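Local structure of intracellular serine protease (Bacillus licheniformis, 4ZOQ) at residues N72-K77 against V108-G113; I134-G139 against H191-L196; S208-P213 against L230-D235; T243-T248 against Y269-G274. The protein probably cleaves peptide bonds sequence-specifically as a subtilisin-family (S8) serine endopeptidase of lanthipeptide maturation. All blocks are in the same frame, centred on the assembly; numbering follows the deposited sequence.

Overall arrangement
The contacts follow one another along the chain, each closing before the next opens, and all four belong to the subtilase fold. Contacts 1 and 2 both reach the mixed seven-stranded sheet. Their centres are about 17 Å apart, and they touch where L109 CD1 packs on T138 OG1 at 3.8 Å. Contacts 3 and 4 form a second pair, with centres about 13 Å apart; they touch, with E232 N packed 3.2 Å from D244 OD2, and helix 234-237 precedes strand 246-249 in the chain. Contacts 1 and 3 are farthest apart, with centres about 33 Å apart. Contacts 1, 2 and 4 each come near predicted charge-relay residues, while contact 3 is at the surface away from them.

Contact 1 of 4, residues N72-K77 against V108-G113; sequences NYIDGK and VLDEKG
I74 and Y73 belong to the loop between the short strands 71-72 and 77-78, and they lean on V108 to D110 at the end of strand 102-110. An Asx turn folds the loop. N72 OD1 accepts from I74 N at 2.7 Å and from D75 N at 3.1 Å. The first donor is tilted 18° from the carbonyl plane, and the second stands well above it. Two bonds thus grip one amide oxygen and hold the backbone that presents I74. The I74 side chain carries most of the contact. Its chi2 of 170° stretches CD1 away from CA and onto the other segment. There CD1 lies 3.5 Å from L109 C and 3.6 Å from D110 CG. I74 CG2 meets the same carboxylate, 3.6 Å from D110 OD2. No hydrogen bond crosses between the segments, so the contact is van der Waals. Y73 and V108 lie side by side and point the same way, with Y73 CD2 3.9 Å from V108 CG1. D110 opens a type I turn that ends at G113. L109 turns its CB away from the loop, and its side chain lies near D51 and H86 of the predicted charge relay. Helix 116-128 flanks the contact: Y73 OH bonds to D125, and V108 packs on I119 and A122. V108 and L109 also share backbone bonds with D51 of strand 46-51.

Contact 2 of 4, residues I134-G139 against H191-L196; sequences INISTG and HLPSAL
G139 and P193 bury the most surface here, and H191 follows. G139 comes just before strand 140-143, and its CA lies 3.1 Å from L192 O and 3.7 Å from H191 NE2. A CB on G139 would point at the other segment and clash with H191 NE2, so the close approach depends on the missing side chain. P193 follows a cis peptide bond and opens a type I turn that ends at L196; a cis proline at the corresponding place is also known in subtilisins. Its CG rests on I136, 3.8 Å from I136 CD1 and 4.1 Å from I136 CG2. The I136 and P193 side chains run aslant to each other. P193 CD sits 3.7 Å from T138 O, and no hydrogen bond crosses between the segments. The H191 ring is held from its own side. H191 ND1 donates to S194 OG at 2.7 Å with an angle of 156°, and the oxygen lies in the ring plane. This bond fixes the turn of the ring and keeps NE2 facing G139. S194 OG is also bonded to E220. T138 lies near H86 and D51, and in subtilisins the chain after this central strand helps line the S1 pocket. Strand 133-136 runs between strands 46-51 and 168-172. Helix 146-164 reaches P193 through Y155, and helix 275-297 packs on N135 and S137.

Contact 3 of 4, residues S208-P213 against L230-D235; sequences SNNISP and LGETYD
The E232 carboxylate and the N210 amide meet with their planes 73° apart. S208 OG and N210 ND2 both come from the same face, above the carboxylate plane. S208 OG donates to E232 OE2 at 2.6 Å, 38° out of the plane. N210 ND2 donates to E232 OE1 at 3.2 Å, and that oxygen lies in the plane of the amide. A bend at chi2 of -79° turns CD of E232 out of the extended line. A water also donates to E232 OE2 and accepts from S208 N. S208 OG also accepts from N210 N at 3.3 Å, an ST turn that sets the two donors beside each other. Farther along, P213 CB packs 3.5 Å from D235 OD2, while D235 OD1 bonds to Y229. An alanine in place of E232 would probably leave S208 OG and N210 ND2 without the carboxylate they share and set the N210 amide freer to turn. The contact joins the loop after strand 200-205 to the chain entering helix 234-237. One carboxylate thus accepts from uncharged donors and a water, and its charge is probably eased by these bonds and by R241, whose side chain touches E232.

Contact 4 of 4, residues T243-T248 against Y269-G274; sequences TDLVLT and YSLSYG
T248 pairs with S270 across a two-stranded antiparallel sheet, and its side chain meets the partner strand at each atom. CB lies 3.5 Å from S270 O. OG1, placed between the backbone N and the carbonyl carbon (chi1 60°), donates to S270 O at 2.6 Å. CG2 lies 3.8 Å from S270 O and 3.9 Å from S272 CB. The oxygen of S270 also accepts from T248 N at 2.8 Å, and the two donors approach from opposite faces of its carbonyl plane. An alanine at T248 would probably leave S270 O with its backbone donor alone on this strand, deprive Q89 of its bond to OG1 and open a gap beside S272 CB. V246 and S272 form the next hydrogen-bonded pair, with V246 N to S272 O at 2.9 Å and nearly straight at 176°. L247 and L271 make the non-hydrogen-bonded pair between them and point to the other face, where L247 CD1 touches L271 CD1 at 3.7 Å. Before the strand, L245 CD2 reaches the edge of the Y273 ring, 3.8 Å from Y273 CD2. Y269 OH and S270 OG bond to D60 and D260. Helices 86-97 and 275-297 pack on the face formed by V246, T248 and S272. S272 lies near S276 of the predicted charge relay, four residues on at the start of helix 275-297. L13 and Y22 lie against L247 and L271.

Contact 1 of 4, residues N72-K77 against V108-G113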
loop_
_atom_site.group_PDB
_atom_site.type_symbol
_atom_site.label_atom_id
_atom_site.label_comp_id
_atom_site.label_asym_id
_atom_site.label_seq_id
_atom_site.Cartn_x
_atom_site.Cartn_y
_atom_site.Cartn_z
ATOM N N ASN B 72 9.694 11.179 6.438
ATOM C CA ASN B 72 10.025 11.321 5.029
ATOM C C ASN B 72 11.436 10.758 4.771
ATOM O O ASN B 72 12.435 11.341 5.207
ATOM C CB ASN B 72 9.919 12.791 4.624
ATOM C CG ASN B 72 10.289 13.049 3.183
ATOM O OD1 ASN B 72 10.915 12.226 2.507
ATOM N ND2 ASN B 72 9.902 14.230 2.696
ATOM N N TYR B 73 11.526 9.625 4.080
ATOM C CA TYR B 73 12.825 8.985 3.868
ATOM C C TYR B 73 13.599 9.622 2.726
ATOM O O TYR B 73 14.786 9.352 2.546
ATOM C CB TYR B 73 12.658 7.484 3.620
ATOM C CG TYR B 73 12.144 6.762 4.841
ATOM C CD1 TYR B 73 13.020 6.146 5.733
ATOM C CD2 TYR B 73 10.790 6.736 5.134
ATOM C CE1 TYR B 73 12.557 5.502 6.859
ATOM C CE2 TYR B 73 10.315 6.099 6.263
ATOM C CZ TYR B 73 11.198 5.480 7.121
ATOM O OH TYR B 73 10.710 4.841 8.243
ATOM N N ILE B 74 12.927 10.454 1.944
ATOM C CA ILE B 74 13.567 11.089 0.804
ATOM C C ILE B 74 14.403 12.279 1.278
ATOM O O ILE B 74 15.501 12.511 0.778
ATOM C CB ILE B 74 12.525 11.501 -0.277
ATOM C CG1 ILE B 74 12.041 10.247 -1.000
ATOM C CG2 ILE B 74 13.131 12.425 -1.319
ATOM C CD1 ILE B 74 10.865 10.470 -1.913
ATOM N N ASP B 75 13.862 13.048 2.217
ATOM C CA ASP B 75 14.556 14.222 2.719
ATOM C C ASP B 75 15.091 14.063 4.139
ATOM O O ASP B 75 15.680 14.991 4.682
ATOM C CB ASP B 75 13.617 15.420 2.668
ATOM C CG ASP B 75 13.226 15.785 1.255
ATOM O OD1 ASP B 75 13.890 15.303 0.305
ATOM O OD2 ASP B 75 12.236 16.533 1.099
ATOM N N GLY B 76 14.871 12.902 4.749
ATOM C CA GLY B 76 15.298 12.684 6.123
ATOM C C GLY B 76 14.685 13.625 7.135
ATOM O O GLY B 76 15.302 13.927 8.165
ATOM N N LYS B 77 13.479 14.085 6.840
ATOM C CA LYS B 77 12.758 15.000 7.706
ATOM C C LYS B 77 11.401 14.368 8.070
ATOM O O LYS B 77 10.968 13.430 7.393
ATOM C CB LYS B 77 12.663 16.359 6.973
ATOM C CG LYS B 77 11.530 17.320 7.304
ATOM C CD LYS B 77 11.811 18.703 6.686
ATOM C CE LYS B 77 12.509 18.642 5.312
ATOM N NZ LYS B 77 11.598 18.398 4.143
ATOM N N VAL B 108 7.952 7.657 1.002
ATOM C CA VAL B 108 9.058 7.099 0.231
ATOM C C VAL B 108 8.953 7.449 -1.243
ATOM O O VAL B 108 9.781 7.039 -2.044
ATOM C CB VAL B 108 9.121 5.584 0.395
ATOM C CG1 VAL B 108 9.240 5.218 1.860
ATOM C CG2 VAL B 108 7.874 4.937 -0.202
ATOM N N LEU B 109 7.925 8.211 -1.588
ATOM C CA LEU B 109 7.697 8.644 -2.964
ATOM C C LEU B 109 7.546 10.152 -3.032
ATOM O O LEU B 109 7.111 10.806 -2.065
ATOM C CB LEU B 109 6.435 8.002 -3.563
ATOM C CG LEU B 109 6.242 6.486 -3.545
ATOM C CD1 LEU B 109 4.835 6.154 -4.026
ATOM C CD2 LEU B 109 7.285 5.812 -4.412
ATOM N N ASP B 110 7.990 10.706 -4.147
ATOM C CA ASP B 110 7.624 12.055 -4.549
ATOM C C ASP B 110 7.518 12.059 -6.063
ATOM O O ASP B 110 7.381 10.994 -6.663
ATOM C CB ASP B 110 8.593 13.111 -4.006
ATOM C CG ASP B 110 10.037 12.872 -4.413
ATOM O OD1 ASP B 110 10.327 12.014 -5.285
ATOM O OD2 ASP B 110 10.891 13.571 -3.833
ATOM N N GLU B 111 7.558 13.245 -6.663
ATOM C CA GLU B 111 7.503 13.386 -8.114
ATOM C C GLU B 111 8.370 12.397 -8.924
ATOM O O GLU B 111 7.862 11.713 -9.815
ATOM C CB GLU B 111 7.919 14.809 -8.496
ATOM C CG GLU B 111 8.552 14.869 -9.882
ATOM C CD GLU B 111 9.408 16.097 -10.103
ATOM O OE1 GLU B 111 9.574 16.899 -9.152
ATOM O OE2 GLU B 111 9.978 16.214 -11.213
ATOM N N LYS B 112 9.650 12.264 -8.584
ATOM C CA LYS B 112 10.580 11.537 -9.446
ATOM C C LYS B 112 10.320 10.041 -9.320
ATOM O O LYS B 112 10.675 9.236 -10.197
ATOM C CB LYS B 112 12.025 11.889 -9.061
ATOM C CG LYS B 112 13.103 10.876 -9.388
ATOM C CD LYS B 112 13.720 11.237 -10.746
ATOM C CE LYS B 112 14.769 10.256 -11.208
ATOM N NZ LYS B 112 14.163 8.904 -11.317
ATOM N N GLY B 113 9.683 9.675 -8.216
ATOM C CA GLY B 113 9.320 8.298 -7.974
ATOM C C GLY B 113 9.828 7.947 -6.594
ATOM O O GLY B 113 9.896 8.796 -5.700
#

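Contact 2 of 4, residues I134-G139 against H191-L196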
loop_
_atom_site.group_PDB
_atom_site.type_symbol
_atom_site.label_atom_id
_atom_site.label_comp_id
_atom_site.label_asym_id
_atom_site.label_seq_id
_atom_site.Cartn_x
_atom_site.Cartn_y
_atom_site.Cartn_z
ATOM N N ILE B 134 0.184 -2.776 7.083
ATOM C CA ILE B 134 0.923 -1.944 6.143
ATOM C C ILE B 134 0.260 -1.915 4.756
ATOM O O ILE B 134 -0.152 -2.933 4.203
ATOM C CB ILE B 134 2.400 -2.415 6.004
ATOM C CG1 ILE B 134 3.121 -2.302 7.356
ATOM C CG2 ILE B 134 3.143 -1.621 4.920
ATOM C CD1 ILE B 134 4.478 -2.965 7.393
ATOM N N ASN B 135 0.140 -0.728 4.203
ATOM C CA ASN B 135 -0.378 -0.595 2.861
ATOM C C ASN B 135 0.676 -0.006 1.941
ATOM O O ASN B 135 1.177 1.097 2.206
ATOM C CB ASN B 135 -1.623 0.287 2.859
ATOM C CG ASN B 135 -2.238 0.390 1.494
ATOM O OD1 ASN B 135 -3.115 -0.406 1.110
ATOM N ND2 ASN B 135 -1.759 1.345 0.730
ATOM N N ILE B 136 0.992 -0.709 0.854
ATOM C CA ILE B 136 1.951 -0.178 -0.121
ATOM C C ILE B 136 1.298 -0.032 -1.510
ATOM O O ILE B 136 1.267 -0.976 -2.299
ATOM C CB ILE B 136 3.223 -1.079 -0.240
ATOM C CG1 ILE B 136 3.845 -1.357 1.124
ATOM C CG2 ILE B 136 4.273 -0.425 -1.129
ATOM C CD1 ILE B 136 4.900 -2.468 1.107
ATOM N N SER B 137 0.783 1.162 -1.802
ATOM C CA SER B 137 0.056 1.391 -3.054
ATOM C C SER B 137 0.991 1.875 -4.156
ATOM O O SER B 137 0.769 2.915 -4.783
ATOM C CB SER B 137 -1.090 2.407 -2.858
ATOM O OG SER B 137 -2.255 1.801 -2.326
ATOM N N THR B 138 2.046 1.112 -4.375
ATOM C CA THR B 138 3.033 1.428 -5.395
ATOM C C THR B 138 3.850 0.166 -5.615
ATOM O O THR B 138 3.761 -0.792 -4.839
ATOM C CB THR B 138 3.930 2.615 -4.986
ATOM O OG1 THR B 138 4.743 3.021 -6.096
ATOM C CG2 THR B 138 4.800 2.265 -3.765
ATOM N N GLY B 139 4.618 0.132 -6.690
ATOM C CA GLY B 139 5.407 -1.043 -6.993
ATOM C C GLY B 139 6.380 -0.738 -8.107
ATOM O O GLY B 139 6.333 0.340 -8.697
ATOM N N HIS B 191 6.434 -7.913 -10.423
ATOM C CA HIS B 191 5.952 -6.657 -9.844
ATOM C C HIS B 191 6.177 -6.751 -8.337
ATOM O O HIS B 191 5.618 -7.635 -7.692
ATOM C CB HIS B 191 4.463 -6.416 -10.186
ATOM C CG HIS B 191 3.930 -5.075 -9.760
ATOM N ND1 HIS B 191 2.989 -4.930 -8.759
ATOM C CD2 HIS B 191 4.183 -3.824 -10.219
ATOM C CE1 HIS B 191 2.687 -3.652 -8.619
ATOM N NE2 HIS B 191 3.406 -2.959 -9.486
ATOM N N LEU B 192 6.973 -5.839 -7.781
ATOM C CA LEU B 192 7.380 -5.894 -6.369
ATOM C C LEU B 192 6.886 -4.648 -5.633
ATOM O O LEU B 192 7.013 -3.536 -6.157
ATOM C CB LEU B 192 8.893 -5.993 -6.292
ATOM C CG LEU B 192 9.524 -7.219 -6.954
ATOM C CD1 LEU B 192 10.993 -7.035 -7.026
ATOM C CD2 LEU B 192 9.242 -8.420 -6.107
ATOM N N PRO B 193 6.369 -4.807 -4.393
ATOM C CA PRO B 193 6.402 -6.013 -3.555
ATOM C C PRO B 193 5.224 -6.967 -3.711
ATOM O O PRO B 193 5.159 -7.962 -2.987
ATOM C CB PRO B 193 6.378 -5.432 -2.140
ATOM C CG PRO B 193 5.493 -4.183 -2.273
ATOM C CD PRO B 193 5.795 -3.645 -3.673
ATOM N N SER B 194 4.317 -6.684 -4.637
ATOM C CA SER B 194 3.058 -7.435 -4.738
ATOM C C SER B 194 3.269 -8.925 -5.013
ATOM O O SER B 194 2.445 -9.754 -4.621
ATOM C CB SER B 194 2.149 -6.814 -5.811
ATOM O OG SER B 194 2.631 -7.081 -7.106
ATOM N N ALA B 195 4.360 -9.268 -5.695
ATOM C CA ALA B 195 4.621 -10.667 -6.024
ATOM C C ALA B 195 5.180 -11.480 -4.851
ATOM O O ALA B 195 5.184 -12.702 -4.900
ATOM C CB ALA B 195 5.569 -10.750 -7.183
ATOM N N LEU B 196 5.663 -10.798 -3.815
ATOM C CA LEU B 196 6.351 -11.445 -2.695
ATOM C C LEU B 196 5.469 -12.315 -1.821
ATOM O O LEU B 196 4.303 -12.011 -1.599
ATOM C CB LEU B 196 7.006 -10.392 -1.792
ATOM C CG LEU B 196 8.065 -9.444 -2.347
ATOM C CD1 LEU B 196 8.344 -8.356 -1.303
ATOM C CD2 LEU B 196 9.338 -10.207 -2.702
#

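Contact 3 of 4, residues S208-P213 against L230-D235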
loop_
_atom_site.group_PDB
_atom_site.type_symbol
_atom_site.label_atom_id
_atom_site.label_comp_id
_atom_site.label_asym_id
_atom_site.label_seq_id
_atom_site.Cartn_x
_atom_site.Cartn_y
_atom_site.Cartn_z
ATOM N N SER B 208 -19.792 -2.707 -11.446
ATOM C CA SER B 208 -20.534 -3.882 -11.911
ATOM C C SER B 208 -19.943 -5.179 -11.399
ATOM O O SER B 208 -20.529 -6.236 -11.588
ATOM C CB SER B 208 -20.535 -3.925 -13.431
ATOM O OG SER B 208 -19.210 -4.122 -13.885
ATOM N N ASN B 209 -18.778 -5.069 -10.758
ATOM C CA ASN B 209 -17.979 -6.195 -10.256
ATOM C C ASN B 209 -17.134 -6.860 -11.328
ATOM O O ASN B 209 -16.407 -7.805 -11.013
ATOM C CB ASN B 209 -18.801 -7.259 -9.526
ATOM C CG ASN B 209 -19.292 -6.770 -8.199
ATOM O OD1 ASN B 209 -18.629 -5.951 -7.561
ATOM N ND2 ASN B 209 -20.402 -7.318 -7.726
ATOM N N ASN B 210 -17.234 -6.388 -12.570
ATOM C CA ASN B 210 -16.258 -6.790 -13.576
ATOM C C ASN B 210 -14.867 -6.268 -13.186
ATOM O O ASN B 210 -14.735 -5.221 -12.551
ATOM C CB ASN B 210 -16.604 -6.239 -14.955
ATOM C CG ASN B 210 -17.849 -6.857 -15.545
ATOM O OD1 ASN B 210 -18.241 -7.980 -15.194
ATOM N ND2 ASN B 210 -18.476 -6.134 -16.473
ATOM N N ILE B 211 -13.820 -6.966 -13.599
ATOM C CA ILE B 211 -12.491 -6.496 -13.242
ATOM C C ILE B 211 -12.271 -5.171 -13.953
ATOM O O ILE B 211 -12.766 -4.979 -15.067
ATOM C CB ILE B 211 -11.378 -7.514 -13.632
ATOM C CG1 ILE B 211 -10.091 -7.244 -12.825
ATOM C CG2 ILE B 211 -11.114 -7.493 -15.165
ATOM C CD1 ILE B 211 -10.192 -7.680 -11.355
ATOM N N SER B 212 -11.560 -4.248 -13.306
ATOM C CA SER B 212 -11.140 -3.020 -13.976
ATOM C C SER B 212 -10.191 -3.462 -15.076
ATOM O O SER B 212 -9.372 -4.349 -14.851
ATOM C CB SER B 212 -10.452 -2.050 -13.019
ATOM O OG SER B 212 -11.305 -1.646 -11.941
ATOM N N PRO B 213 -10.322 -2.881 -16.270
ATOM C CA PRO B 213 -9.501 -3.283 -17.426
ATOM C C PRO B 213 -7.996 -3.158 -17.190
ATOM O O PRO B 213 -7.221 -3.914 -17.769
ATOM C CB PRO B 213 -9.947 -2.317 -18.538
ATOM C CG PRO B 213 -11.332 -1.844 -18.119
ATOM C CD PRO B 213 -11.330 -1.856 -16.611
ATOM N N LEU B 230 -12.481 4.752 -15.794
ATOM C CA LEU B 230 -13.039 5.854 -16.546
ATOM C C LEU B 230 -14.362 5.423 -17.184
ATOM O O LEU B 230 -15.259 6.250 -17.372
ATOM C CB LEU B 230 -12.046 6.299 -17.623
ATOM C CG LEU B 230 -10.732 6.916 -17.138
ATOM C CD1 LEU B 230 -9.670 6.831 -18.223
ATOM C CD2 LEU B 230 -10.970 8.365 -16.721
ATOM N N GLY B 231 -14.514 4.123 -17.440
ATOM C CA GLY B 231 -15.750 3.592 -17.998
ATOM C C GLY B 231 -15.608 2.105 -18.157
ATOM O O GLY B 231 -14.483 1.627 -18.196
ATOM N N GLU B 232 -16.713 1.372 -18.319
ATOM C CA GLU B 232 -16.618 -0.090 -18.455
ATOM C C GLU B 232 -15.944 -0.483 -19.739
ATOM O O GLU B 232 -15.251 -1.502 -19.808
ATOM C CB GLU B 232 -17.999 -0.739 -18.453
ATOM C CG GLU B 232 -18.630 -0.943 -17.118
ATOM C CD GLU B 232 -18.092 -2.140 -16.369
ATOM O OE1 GLU B 232 -17.634 -3.127 -17.003
ATOM O OE2 GLU B 232 -18.212 -2.116 -15.130
ATOM N N THR B 233 -16.222 0.294 -20.780
ATOM C CA THR B 233 -15.690 0.069 -22.127
ATOM C C THR B 233 -14.951 1.289 -22.715
ATOM O O THR B 233 -14.714 1.352 -23.925
ATOM C CB THR B 233 -16.831 -0.399 -23.095
ATOM O OG1 THR B 233 -17.884 0.574 -23.091
ATOM C CG2 THR B 233 -17.412 -1.751 -22.626
ATOM N N TYR B 234 -14.698 2.291 -21.875
ATOM C CA TYR B 234 -13.949 3.496 -22.251
ATOM C C TYR B 234 -12.741 3.198 -23.139
ATOM O O TYR B 234 -12.462 3.939 -24.076
ATOM C CB TYR B 234 -13.476 4.255 -21.003
ATOM C CG TYR B 234 -12.429 5.296 -21.316
ATOM C CD1 TYR B 234 -12.790 6.537 -21.807
ATOM C CD2 TYR B 234 -11.077 5.005 -21.205
ATOM C CE1 TYR B 234 -11.841 7.485 -22.124
ATOM C CE2 TYR B 234 -10.126 5.931 -21.541
ATOM C CZ TYR B 234 -10.511 7.178 -21.994
ATOM O OH TYR B 234 -9.572 8.133 -22.316
ATOM N N ASP B 235 -12.021 2.123 -22.838
ATOM C CA ASP B 235 -10.862 1.790 -23.640
ATOM C C ASP B 235 -11.253 1.590 -25.089
ATOM O O ASP B 235 -10.454 1.879 -25.984
ATOM C CB ASP B 235 -10.160 0.545 -23.125
ATOM C CG ASP B 235 -9.413 0.791 -21.836
ATOM O OD1 ASP B 235 -9.190 1.965 -21.483
ATOM O OD2 ASP B 235 -9.034 -0.200 -21.184
HETATM O O HOH W 1 -19.550 -0.554 -13.503
#

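Contact 4 of 4, residues T243-T248 against Y269-G274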
loop_
_atom_site.group_PDB
_atom_site.type_symbol
_atom_site.label_atom_id
_atom_site.label_comp_id
_atom_site.label_asym_id
_atom_site.label_seq_id
_atom_site.Cartn_x
_atom_site.Cartn_y
_atom_site.Cartn_z
ATOM N N THR B 243 -19.662 7.881 -13.122
ATOM C CA THR B 243 -20.178 7.031 -12.062
ATOM C C THR B 243 -19.371 5.753 -11.895
ATOM O O THR B 243 -19.571 5.023 -10.923
ATOM C CB THR B 243 -21.665 6.617 -12.349
ATOM O OG1 THR B 243 -21.747 5.917 -13.609
ATOM C CG2 THR B 243 -22.583 7.843 -12.372
ATOM N N ASP B 244 -18.452 5.495 -12.823
ATOM C CA ASP B 244 -17.554 4.348 -12.722
ATOM C C ASP B 244 -16.271 4.689 -12.008
ATOM O O ASP B 244 -15.520 3.784 -11.651
ATOM C CB ASP B 244 -17.244 3.757 -14.107
ATOM C CG ASP B 244 -18.339 2.796 -14.598
ATOM O OD1 ASP B 244 -19.225 2.458 -13.795
ATOM O OD2 ASP B 244 -18.333 2.387 -15.788
ATOM N N LEU B 245 -16.035 5.984 -11.791
ATOM C CA LEU B 245 -14.872 6.481 -11.034
ATOM C C LEU B 245 -15.156 6.515 -9.531
ATOM O O LEU B 245 -16.316 6.420 -9.115
ATOM C CB LEU B 245 -14.489 7.873 -11.539
ATOM C CG LEU B 245 -13.888 7.987 -12.953
ATOM C CD1 LEU B 245 -13.883 9.440 -13.500
ATOM C CD2 LEU B 245 -12.437 7.435 -12.911
ATOM N N VAL B 246 -14.115 6.682 -8.717
ATOM C CA VAL B 246 -14.308 6.689 -7.276
ATOM C C VAL B 246 -13.816 7.999 -6.679
ATOM O O VAL B 246 -12.832 8.578 -7.157
ATOM C CB VAL B 246 -13.606 5.470 -6.584
ATOM C CG1 VAL B 246 -14.228 4.174 -7.087
ATOM C CG2 VAL B 246 -12.074 5.462 -6.780
ATOM N N LEU B 247 -14.510 8.490 -5.653
ATOM C CA LEU B 247 -14.058 9.713 -5.000
ATOM C C LEU B 247 -12.841 9.426 -4.111
ATOM O O LEU B 247 -12.752 8.379 -3.472
ATOM C CB LEU B 247 -15.183 10.360 -4.182
ATOM C CG LEU B 247 -14.996 11.865 -3.918
ATOM C CD1 LEU B 247 -15.052 12.614 -5.233
ATOM C CD2 LEU B 247 -16.024 12.428 -2.955
ATOM N N THR B 248 -11.923 10.381 -4.068
ATOM C CA THR B 248 -10.743 10.331 -3.205
ATOM C C THR B 248 -10.600 11.627 -2.405
ATOM O O THR B 248 -10.994 12.724 -2.852
ATOM C CB THR B 248 -9.453 10.151 -4.035
ATOM O OG1 THR B 248 -9.303 11.262 -4.949
ATOM C CG2 THR B 248 -9.499 8.880 -4.832
ATOM N N TYR B 269 -11.176 16.876 -2.571
ATOM C CA TYR B 269 -11.652 15.631 -3.166
ATOM C C TYR B 269 -11.327 15.597 -4.641
ATOM O O TYR B 269 -11.200 16.650 -5.277
ATOM C CB TYR B 269 -13.163 15.435 -2.954
ATOM C CG TYR B 269 -13.557 15.563 -1.505
ATOM C CD1 TYR B 269 -13.325 14.521 -0.603
ATOM C CD2 TYR B 269 -14.148 16.728 -1.027
ATOM C CE1 TYR B 269 -13.657 14.644 0.738
ATOM C CE2 TYR B 269 -14.501 16.852 0.312
ATOM C CZ TYR B 269 -14.251 15.806 1.190
ATOM O OH TYR B 269 -14.607 15.925 2.516
ATOM N N SER B 270 -11.175 14.382 -5.178
ATOM C CA SER B 270 -10.939 14.192 -6.611
ATOM C C SER B 270 -11.448 12.826 -7.086
ATOM O O SER B 270 -11.386 11.811 -6.373
ATOM C CB SER B 270 -9.458 14.353 -6.970
ATOM O OG SER B 270 -9.246 14.284 -8.382
ATOM N N LEU B 271 -11.926 12.812 -8.314
ATOM C CA LEU B 271 -12.404 11.612 -8.938
ATOM C C LEU B 271 -11.206 10.895 -9.541
ATOM O O LEU B 271 -10.394 11.492 -10.255
ATOM C CB LEU B 271 -13.431 11.988 -9.995
ATOM C CG LEU B 271 -14.757 11.252 -10.008
ATOM C CD1 LEU B 271 -15.358 11.184 -8.600
ATOM C CD2 LEU B 271 -15.655 12.037 -10.930
ATOM N N SER B 272 -11.093 9.608 -9.271
ATOM C CA SER B 272 -9.919 8.863 -9.693
ATOM C C SER B 272 -10.225 7.371 -9.823
ATOM O O SER B 272 -11.389 6.959 -9.748
ATOM C CB SER B 272 -8.791 9.106 -8.670
ATOM O OG SER B 272 -7.531 8.632 -9.119
ATOM N N TYR B 273 -9.175 6.570 -9.992
ATOM C CA TYR B 273 -9.289 5.117 -10.118
ATOM C C TYR B 273 -7.920 4.458 -9.894
ATOM O O TYR B 273 -6.899 5.121 -9.994
ATOM C CB TYR B 273 -9.879 4.747 -11.491
ATOM C CG TYR B 273 -8.916 4.912 -12.656
ATOM C CD1 TYR B 273 -7.935 3.965 -12.930
ATOM C CD2 TYR B 273 -8.985 6.042 -13.480
ATOM C CE1 TYR B 273 -7.041 4.125 -13.997
ATOM C CE2 TYR B 273 -8.102 6.215 -14.557
ATOM C CZ TYR B 273 -7.130 5.248 -14.809
ATOM O OH TYR B 273 -6.265 5.403 -15.876
ATOM N N GLY B 274 -7.902 3.149 -9.667
ATOM C CA GLY B 274 -6.659 2.400 -9.630
ATOM C C GLY B 274 -6.542 1.360 -8.519
ATOM O O GLY B 274 -7.284 1.406 -7.489
#